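NADPH Quinone Oxidoreductase (PDB 4F8Y) probably catalyses the NADPH-dependent reduction of quinones such as menadione, using a bound FAD as the redox cofactor. Local coordinates at residues Lys2-Tyr7 / Asp75-Ile80; Ser121-Thr126 / Pro157-Glu162. All blocks are in the same frame, centred on the assembly; numbering follows the deposited sequence.

Interaction 1. Residues Lys2-Tyr7 / Asp75-Ile80; sequences KILIVY and DHLIFI
Lys2 and Asp75 meet just where a parallel strand pair begins; it runs on to Tyr7 and Ile80. The backbone ladder is regular. Leu4 and Val6 use both N and O: Leu4 bonds His76 O (N to O 2.8 Å) and Ile78 N, Val6 bonds Ile78 O and Ile80 N. Lys2 O starts the ladder and takes two donors, His76 N and Asp75 N.

Polar side-chain contacts gather at this end. Asp75 OD2 receives Lys2 N at 2.9 Å in a nearly straight bond (171°), on its anti side and tilted out of the carboxylate plane. The Lys2 chain bends at chi3 (-81°) and passes the carboxylate with CE. A water joins its NZ to Asp75 OD1, and NZ also bonds Trp73 O.

Apolar contacts fill both faces. Ile78 CD1 reaches back to Ile3 CG2 at 3.7 Å, and Ile80 CD1 repeats the step onto Ile5 CG2. On the other face Leu4 CD2 meets Leu77 CD2, and Val6 lies alongside Phe79, with CB 3.9 Å from ring atom CD1.

The pair lies inside the flavodoxin-like sheet, with 76-82 its central strand. Strand 32-37 flanks 2-7, strand 120-127 flanks 76-82, and helix 15-26 covers the isoleucine face.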
ATOM      1  N   LYS A   2       2.491 -17.123 -20.884  1.00 18.69           N
ATOM      2  CA  LYS A   2       3.516 -16.255 -20.318  1.00 15.08           C
ATOM      3  C   LYS A   2       3.164 -15.861 -18.880  1.00 15.85           C
ATOM      4  O   LYS A   2       2.109 -15.283 -18.629  1.00 15.53           O
ATOM      5  CB  LYS A   2       3.705 -15.025 -21.210  1.00 15.02           C
ATOM      6  CG  LYS A   2       4.222 -15.372 -22.613  1.00 16.52           C
ATOM      7  CD  LYS A   2       4.194 -14.181 -23.557  1.00 19.54           C
ATOM      8  CE  LYS A   2       2.794 -13.939 -24.145  1.00 22.34           C
ATOM      9  NZ  LYS A   2       2.638 -12.560 -24.728  1.00 22.10           N
ATOM     10  N   ILE A   3       4.041 -16.199 -17.937  1.00 13.64           N
ATOM     11  CA  ILE A   3       3.768 -15.973 -16.522  1.00 13.83           C
ATOM     12  C   ILE A   3       4.758 -14.992 -15.919  1.00 14.89           C
ATOM     13  O   ILE A   3       5.966 -15.226 -15.944  1.00 14.58           O
ATOM     14  CB  ILE A   3       3.804 -17.291 -15.706  1.00 13.90           C
ATOM     15  CG1 ILE A   3       2.810 -18.304 -16.288  1.00 15.60           C
ATOM     16  CG2 ILE A   3       3.525 -17.025 -14.234  1.00 11.33           C
ATOM     17  CD1 ILE A   3       2.456 -19.440 -15.354  1.00 15.82           C
ATOM     18  N   LEU A   4       4.250 -13.889 -15.381  1.00 13.40           N
ATOM     19  CA  LEU A   4       5.104 -12.953 -14.667  1.00 13.70           C
ATOM     20  C   LEU A   4       4.865 -13.090 -13.163  1.00 12.82           C
ATOM     21  O   LEU A   4       3.760 -12.837 -12.677  1.00 14.46           O
ATOM     22  CB  LEU A   4       4.853 -11.514 -15.137  1.00 12.66           C
ATOM     23  CG  LEU A   4       5.627 -10.398 -14.421  1.00 12.50           C
ATOM     24  CD1 LEU A   4       7.061 -10.295 -14.918  1.00 13.28           C
ATOM     25  CD2 LEU A   4       4.915  -9.066 -14.573  1.00 14.33           C
ATOM     26  N   ILE A   5       5.895 -13.517 -12.437  1.00 13.01           N
ATOM     27  CA  ILE A   5       5.845 -13.542 -10.979  1.00 12.75           C
ATOM     28  C   ILE A   5       6.403 -12.216 -10.485  1.00 12.68           C
ATOM     29  O   ILE A   5       7.568 -11.907 -10.737  1.00 14.26           O
ATOM     30  CB  ILE A   5       6.713 -14.684 -10.369  1.00 12.13           C
ATOM     31  CG1 ILE A   5       6.319 -16.060 -10.922  1.00 11.60           C
ATOM     32  CG2 ILE A   5       6.628 -14.674  -8.839  1.00 10.92           C
ATOM     33  CD1 ILE A   5       7.451 -17.077 -10.892  1.00 10.88           C
ATOM     34  N   VAL A   6       5.585 -11.424  -9.799  1.00 12.36           N
ATOM     35  CA  VAL A   6       6.084 -10.226  -9.126  1.00 12.82           C
ATOM     36  C   VAL A   6       6.318 -10.561  -7.649  1.00 12.18           C
ATOM     37  O   VAL A   6       5.375 -10.851  -6.914  1.00 11.15           O
ATOM     38  CB  VAL A   6       5.126  -9.025  -9.276  1.00 12.13           C
ATOM     39  CG1 VAL A   6       5.752  -7.773  -8.694  1.00 12.49           C
ATOM     40  CG2 VAL A   6       4.786  -8.809 -10.737  1.00 13.10           C
ATOM     41  N   TYR A   7       7.583 -10.530  -7.234  1.00 11.03           N
ATOM     42  CA  TYR A   7       7.993 -10.999  -5.910  1.00 12.23           C
ATOM     43  C   TYR A   7       8.511  -9.847  -5.029  1.00 12.28           C
ATOM     44  O   TYR A   7       9.309  -9.007  -5.468  1.00 12.11           O
ATOM     45  CB  TYR A   7       9.037 -12.118  -6.059  1.00 12.73           C
ATOM     46  CG  TYR A   7       9.881 -12.390  -4.829  1.00 12.06           C
ATOM     47  CD1 TYR A   7       9.432 -13.240  -3.825  1.00 13.21           C
ATOM     48  CD2 TYR A   7      11.140 -11.810  -4.682  1.00 12.01           C
ATOM     49  CE1 TYR A   7      10.211 -13.496  -2.699  1.00 13.30           C
ATOM     50  CE2 TYR A   7      11.919 -12.054  -3.564  1.00 12.18           C
ATOM     51  CZ  TYR A   7      11.451 -12.901  -2.579  1.00 12.50           C
ATOM     52  OH  TYR A   7      12.223 -13.144  -1.465  1.00 14.45           O
ATOM     53  N   ASP A  75       0.440 -13.326 -19.614  1.00 17.03           N
ATOM     54  CA  ASP A  75      -0.929 -13.833 -19.658  1.00 16.64           C
ATOM     55  C   ASP A  75      -1.403 -14.041 -18.223  1.00 17.11           C
ATOM     56  O   ASP A  75      -2.594 -13.914 -17.929  1.00 17.09           O
ATOM     57  CB  ASP A  75      -1.017 -15.170 -20.412  1.00 16.40           C
ATOM     58  CG  ASP A  75      -0.566 -15.065 -21.854  1.00 16.69           C
ATOM     59  OD1 ASP A  75      -1.009 -14.126 -22.544  1.00 19.70           O
ATOM     60  OD2 ASP A  75       0.228 -15.923 -22.296  1.00 15.98           O
ATOM     61  N   HIS A  76      -0.460 -14.361 -17.336  1.00 13.93           N
ATOM     62  CA  HIS A  76      -0.764 -14.685 -15.940  1.00 14.56           C
ATOM     63  C   HIS A  76       0.275 -14.079 -14.987  1.00 13.88           C
ATOM     64  O   HIS A  76       1.481 -14.253 -15.175  1.00 13.14           O
ATOM     65  CB  HIS A  76      -0.840 -16.210 -15.757  1.00 14.95           C
ATOM     66  CG  HIS A  76      -1.305 -16.646 -14.399  1.00 14.66           C
ATOM     67  ND1 HIS A  76      -2.637 -16.717 -14.053  1.00 14.24           N
ATOM     68  CD2 HIS A  76      -0.612 -17.059 -13.309  1.00 14.58           C
ATOM     69  CE1 HIS A  76      -2.746 -17.142 -12.807  1.00 15.43           C
ATOM     70  NE2 HIS A  76      -1.531 -17.356 -12.333  1.00 15.15           N
ATOM     71  N   LEU A  77      -0.200 -13.359 -13.972  1.00 16.25           N
ATOM     72  CA  LEU A  77       0.686 -12.734 -12.988  1.00 14.70           C
ATOM     73  C   LEU A  77       0.531 -13.389 -11.627  1.00 12.99           C
ATOM     74  O   LEU A  77      -0.579 -13.528 -11.118  1.00 13.13           O
ATOM     75  CB  LEU A  77       0.407 -11.235 -12.865  1.00 14.06           C
ATOM     76  CG  LEU A  77       0.607 -10.385 -14.120  1.00 16.20           C
ATOM     77  CD1 LEU A  77      -0.679 -10.286 -14.934  1.00 15.39           C
ATOM     78  CD2 LEU A  77       1.083  -9.005 -13.720  1.00 17.08           C
ATOM     79  N   ILE A  78       1.646 -13.798 -11.037  1.00 12.43           N
ATOM     80  CA  ILE A  78       1.612 -14.324  -9.680  1.00 12.92           C
ATOM     81  C   ILE A  78       2.229 -13.278  -8.756  1.00 12.15           C
ATOM     82  O   ILE A  78       3.378 -12.891  -8.951  1.00 14.01           O
ATOM     83  CB  ILE A  78       2.378 -15.664  -9.565  1.00 12.24           C
ATOM     84  CG1 ILE A  78       1.851 -16.671 -10.598  1.00 12.84           C
ATOM     85  CG2 ILE A  78       2.279 -16.203  -8.150  1.00 11.32           C
ATOM     86  CD1 ILE A  78       2.698 -17.943 -10.744  1.00 13.62           C
ATOM     87  N   PHE A  79       1.463 -12.797  -7.781  1.00 11.55           N
ATOM     88  CA  PHE A  79       1.987 -11.848  -6.798  1.00 12.83           C
ATOM     89  C   PHE A  79       2.342 -12.556  -5.485  1.00 14.19           C
ATOM     90  O   PHE A  79       1.491 -13.201  -4.873  1.00 12.59           O
ATOM     91  CB  PHE A  79       0.986 -10.723  -6.531  1.00 11.82           C
ATOM     92  CG  PHE A  79       0.748  -9.817  -7.714  1.00 12.13           C
ATOM     93  CD1 PHE A  79       1.525  -8.683  -7.909  1.00 14.16           C
ATOM     94  CD2 PHE A  79      -0.253 -10.095  -8.626  1.00 12.87           C
ATOM     95  CE1 PHE A  79       1.299  -7.842  -8.998  1.00 14.07           C
ATOM     96  CE2 PHE A  79      -0.480  -9.259  -9.719  1.00 12.50           C
ATOM     97  CZ  PHE A  79       0.297  -8.135  -9.899  1.00 12.36           C
ATOM     98  N   ILE A  80       3.602 -12.435  -5.065  1.00 13.12           N
ATOM     99  CA  ILE A  80       4.059 -13.019  -3.800  1.00 12.47           C
ATOM    100  C   ILE A  80       4.556 -11.936  -2.839  1.00 12.15           C
ATOM    101  O   ILE A  80       5.537 -11.251  -3.128  1.00 13.63           O
ATOM    102  CB  ILE A  80       5.205 -14.043  -4.026  1.00 14.43           C
ATOM    103  CG1 ILE A  80       4.742 -15.188  -4.932  1.00 12.98           C
ATOM    104  CG2 ILE A  80       5.731 -14.577  -2.680  1.00 11.71           C
ATOM    105  CD1 ILE A  80       5.866 -16.089  -5.388  1.00 14.37           C
TER
HETATM  106  O   HOH W   1      -0.156 -12.334 -24.165  1.00 25.70           O
HETATM  107  O   HOH W   2       4.775  -9.207  -4.806  1.00 10.90           O

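Interaction 2. Residues Ser121-Thr126 / Pro157-Glu162; sequences SAWIIT and PVKLTE
Trp123 reaches across a parallel strand pair to Thr161. The indole, with CG trans to the backbone N (chi1 -176°), leans over toward the edge strand. Its NE1 gives a nearly straight bond to Thr161 OG1 (2.7 Å, 172°), with the oxygen in the ring plane. Lys159 lays its CB, CG and CD along the pyrrole end of the indole, CG standing 3.7 Å from Trp123 CD1. On one ring face sits CG1 of Ile125, over the centre.

On the other side of the sheet, two branches of Ile124 straddle the neighbouring strand. CD1 reaches back to Val158 CG1 at 3.8 Å, and CG2 meets Leu160 CD1. That methyl settles in the notch between Ile124 CG2 and Thr126 OG1, 3.8 Å from each. Small Ala122 lies beside Val158. Helix 143-150, the crossover of this beta-alpha-beta unit, packs on the same face.

Five backbone bonds from Ala122 N to Thr126 N carry the register. At the far end a water links Thr126 OG1 to Glu162 OE1.

The contact mixes apolar and polar groups, and 155-163 is the outermost strand. A hydroxyl satisfies the indole N-H, which probably helps to hold the ring's rotation, while the lysine gives its methylenes and its end leads away.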
ATOM      1  N   SER A 121      -4.971 -13.225 -16.171  1.00 15.01           N
ATOM      2  CA  SER A 121      -5.444 -13.728 -14.886  1.00 15.74           C
ATOM      3  C   SER A 121      -4.332 -13.564 -13.857  1.00 12.92           C
ATOM      4  O   SER A 121      -3.227 -13.148 -14.191  1.00 13.40           O
ATOM      5  CB  SER A 121      -5.865 -15.194 -14.996  1.00 12.98           C
ATOM      6  OG  SER A 121      -4.927 -15.939 -15.744  1.00 14.05           O
ATOM      7  N   ALA A 122      -4.615 -13.877 -12.602  1.00 13.31           N
ATOM      8  CA  ALA A 122      -3.615 -13.663 -11.563  1.00 14.41           C
ATOM      9  C   ALA A 122      -3.762 -14.595 -10.373  1.00 12.93           C
ATOM     10  O   ALA A 122      -4.816 -15.175 -10.141  1.00 15.23           O
ATOM     11  CB  ALA A 122      -3.626 -12.201 -11.093  1.00 13.42           C
ATOM     12  N   TRP A 123      -2.679 -14.722  -9.623  1.00 12.34           N
ATOM     13  CA  TRP A 123      -2.665 -15.480  -8.389  1.00 12.86           C
ATOM     14  C   TRP A 123      -1.935 -14.602  -7.397  1.00 14.06           C
ATOM     15  O   TRP A 123      -0.852 -14.097  -7.689  1.00 14.08           O
ATOM     16  CB  TRP A 123      -1.918 -16.798  -8.601  1.00 14.14           C
ATOM     17  CG  TRP A 123      -1.896 -17.739  -7.428  1.00 13.79           C
ATOM     18  CD1 TRP A 123      -2.763 -17.772  -6.373  1.00 14.61           C
ATOM     19  CD2 TRP A 123      -0.978 -18.819  -7.225  1.00 15.45           C
ATOM     20  NE1 TRP A 123      -2.421 -18.791  -5.511  1.00 13.95           N
ATOM     21  CE2 TRP A 123      -1.331 -19.450  -6.017  1.00 15.03           C
ATOM     22  CE3 TRP A 123       0.118 -19.311  -7.949  1.00 16.08           C
ATOM     23  CZ2 TRP A 123      -0.632 -20.548  -5.519  1.00 16.52           C
ATOM     24  CZ3 TRP A 123       0.811 -20.390  -7.453  1.00 14.09           C
ATOM     25  CH2 TRP A 123       0.434 -20.999  -6.249  1.00 14.69           C
ATOM     26  N   ILE A 124      -2.547 -14.378  -6.242  1.00 13.66           N
ATOM     27  CA  ILE A 124      -1.913 -13.608  -5.189  1.00 13.56           C
ATOM     28  C   ILE A 124      -1.590 -14.557  -4.043  1.00 13.92           C
ATOM     29  O   ILE A 124      -2.476 -15.245  -3.528  1.00 15.10           O
ATOM     30  CB  ILE A 124      -2.819 -12.472  -4.686  1.00 11.55           C
ATOM     31  CG1 ILE A 124      -3.099 -11.473  -5.810  1.00 11.35           C
ATOM     32  CG2 ILE A 124      -2.190 -11.795  -3.481  1.00 13.00           C
ATOM     33  CD1 ILE A 124      -4.314 -10.615  -5.576  1.00 11.54           C
ATOM     34  N   ILE A 125      -0.314 -14.620  -3.673  1.00 14.58           N
ATOM     35  CA  ILE A 125       0.108 -15.428  -2.533  1.00 16.19           C
ATOM     36  C   ILE A 125       0.575 -14.540  -1.378  1.00 13.11           C
ATOM     37  O   ILE A 125       1.576 -13.834  -1.486  1.00 11.82           O
ATOM     38  CB  ILE A 125       1.200 -16.464  -2.901  1.00 15.42           C
ATOM     39  CG1 ILE A 125       0.802 -17.244  -4.154  1.00 13.99           C
ATOM     40  CG2 ILE A 125       1.407 -17.435  -1.745  1.00 14.14           C
ATOM     41  CD1 ILE A 125       1.949 -17.996  -4.787  1.00 14.43           C
ATOM     42  N   THR A 126      -0.173 -14.587  -0.281  1.00 13.85           N
ATOM     43  CA  THR A 126       0.096 -13.744   0.874  1.00 16.67           C
ATOM     44  C   THR A 126       0.556 -14.559   2.082  1.00 17.02           C
ATOM     45  O   THR A 126       0.194 -15.727   2.242  1.00 16.24           O
ATOM     46  CB  THR A 126      -1.154 -12.914   1.291  1.00 17.32           C
ATOM     47  OG1 THR A 126      -2.342 -13.654   0.999  1.00 19.65           O
ATOM     48  CG2 THR A 126      -1.217 -11.605   0.547  1.00 17.00           C
ATOM     49  N   PRO A 157      -9.662 -14.688 -14.031  1.00 16.80           N
ATOM     50  CA  PRO A 157      -9.974 -14.619 -12.601  1.00 17.69           C
ATOM     51  C   PRO A 157      -8.779 -14.147 -11.776  1.00 18.63           C
ATOM     52  O   PRO A 157      -7.695 -13.889 -12.316  1.00 16.75           O
ATOM     53  CB  PRO A 157     -10.292 -16.072 -12.245  1.00 19.06           C
ATOM     54  CG  PRO A 157      -9.566 -16.878 -13.241  1.00 17.44           C
ATOM     55  CD  PRO A 157      -9.574 -16.078 -14.509  1.00 18.21           C
ATOM     56  N   VAL A 158      -8.993 -14.025 -10.472  1.00 17.05           N
ATOM     57  CA  VAL A 158      -7.927 -13.728  -9.528  1.00 16.91           C
ATOM     58  C   VAL A 158      -8.089 -14.694  -8.354  1.00 17.97           C
ATOM     59  O   VAL A 158      -9.124 -14.697  -7.685  1.00 18.65           O
ATOM     60  CB  VAL A 158      -7.980 -12.256  -9.025  1.00 15.17           C
ATOM     61  CG1 VAL A 158      -6.966 -12.023  -7.903  1.00 15.51           C
ATOM     62  CG2 VAL A 158      -7.746 -11.280 -10.172  1.00 14.14           C
ATOM     63  N   LYS A 159      -7.077 -15.533  -8.138  1.00 17.83           N
ATOM     64  CA  LYS A 159      -7.037 -16.463  -7.013  1.00 16.95           C
ATOM     65  C   LYS A 159      -6.292 -15.801  -5.855  1.00 16.54           C
ATOM     66  O   LYS A 159      -5.202 -15.259  -6.040  1.00 16.56           O
ATOM     67  CB  LYS A 159      -6.325 -17.755  -7.441  1.00 17.59           C
ATOM     68  CG  LYS A 159      -6.279 -18.881  -6.409  1.00 17.79           C
ATOM     69  CD  LYS A 159      -5.693 -20.157  -7.035  1.00 15.44           C
ATOM     70  CE  LYS A 159      -5.450 -21.236  -6.001  1.00 19.66           C
ATOM     71  NZ  LYS A 159      -6.699 -21.621  -5.283  1.00 27.43           N
ATOM     72  N   LEU A 160      -6.891 -15.827  -4.669  1.00 17.85           N
ATOM     73  CA  LEU A 160      -6.244 -15.285  -3.478  1.00 18.56           C
ATOM     74  C   LEU A 160      -5.904 -16.414  -2.506  1.00 17.64           C
ATOM     75  O   LEU A 160      -6.786 -17.068  -1.953  1.00 20.10           O
ATOM     76  CB  LEU A 160      -7.117 -14.213  -2.813  1.00 16.31           C
ATOM     77  CG  LEU A 160      -6.626 -13.612  -1.494  1.00 15.09           C
ATOM     78  CD1 LEU A 160      -5.160 -13.240  -1.568  1.00 15.51           C
ATOM     79  CD2 LEU A 160      -7.470 -12.395  -1.104  1.00 17.83           C
ATOM     80  N   THR A 161      -4.609 -16.635  -2.321  1.00 17.53           N
ATOM     81  CA  THR A 161      -4.109 -17.706  -1.479  1.00 16.51           C
ATOM     82  C   THR A 161      -3.413 -17.121  -0.250  1.00 16.47           C
ATOM     83  O   THR A 161      -2.322 -16.548  -0.344  1.00 16.09           O
ATOM     84  CB  THR A 161      -3.148 -18.629  -2.275  1.00 17.68           C
ATOM     85  OG1 THR A 161      -3.888 -19.323  -3.288  1.00 16.83           O
ATOM     86  CG2 THR A 161      -2.470 -19.654  -1.357  1.00 18.47           C
ATOM     87  N   GLU A 162      -4.061 -17.271   0.903  1.00 17.54           N
ATOM     88  CA  GLU A 162      -3.573 -16.701   2.154  1.00 17.78           C
ATOM     89  C   GLU A 162      -2.959 -17.771   3.056  1.00 17.87           C
ATOM     90  O   GLU A 162      -3.627 -18.728   3.438  1.00 17.21           O
ATOM     91  CB  GLU A 162      -4.714 -15.986   2.880  1.00 15.62           C
ATOM     92  CG  GLU A 162      -5.631 -15.256   1.927  1.00 17.67           C
ATOM     93  CD  GLU A 162      -6.865 -14.710   2.593  1.00 17.73           C
ATOM     94  OE1 GLU A 162      -6.723 -13.841   3.476  1.00 24.01           O
ATOM     95  OE2 GLU A 162      -7.982 -15.130   2.218  1.00 21.82           O
TER
HETATM   96  O   HOH W   3      -4.038 -12.337   3.144  1.00 19.92           O

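Both interactions are parallel strand pairs of one five-stranded sheet, and their centres lie 10 Å apart. Strands 76-82 and 120-127 are neighbours, so the two contacts join directly: Phe79 N lies 2.7 Å from Trp123 O, a probable hydrogen bond. His76 ND1 also bonds Ser121 OG. Interaction 1 is central and almost wholly buried, and its packing is mainly aliphatic. Its charged side chains, Lys2 and Asp75, lie at the start of the pair. Interaction 2 reaches the outermost strand, 155-163, and is partly exposed. Polar groups there are spread along the pair. The side chains of Tyr7 and Thr126 each lie about 7 Å from a bound FAD.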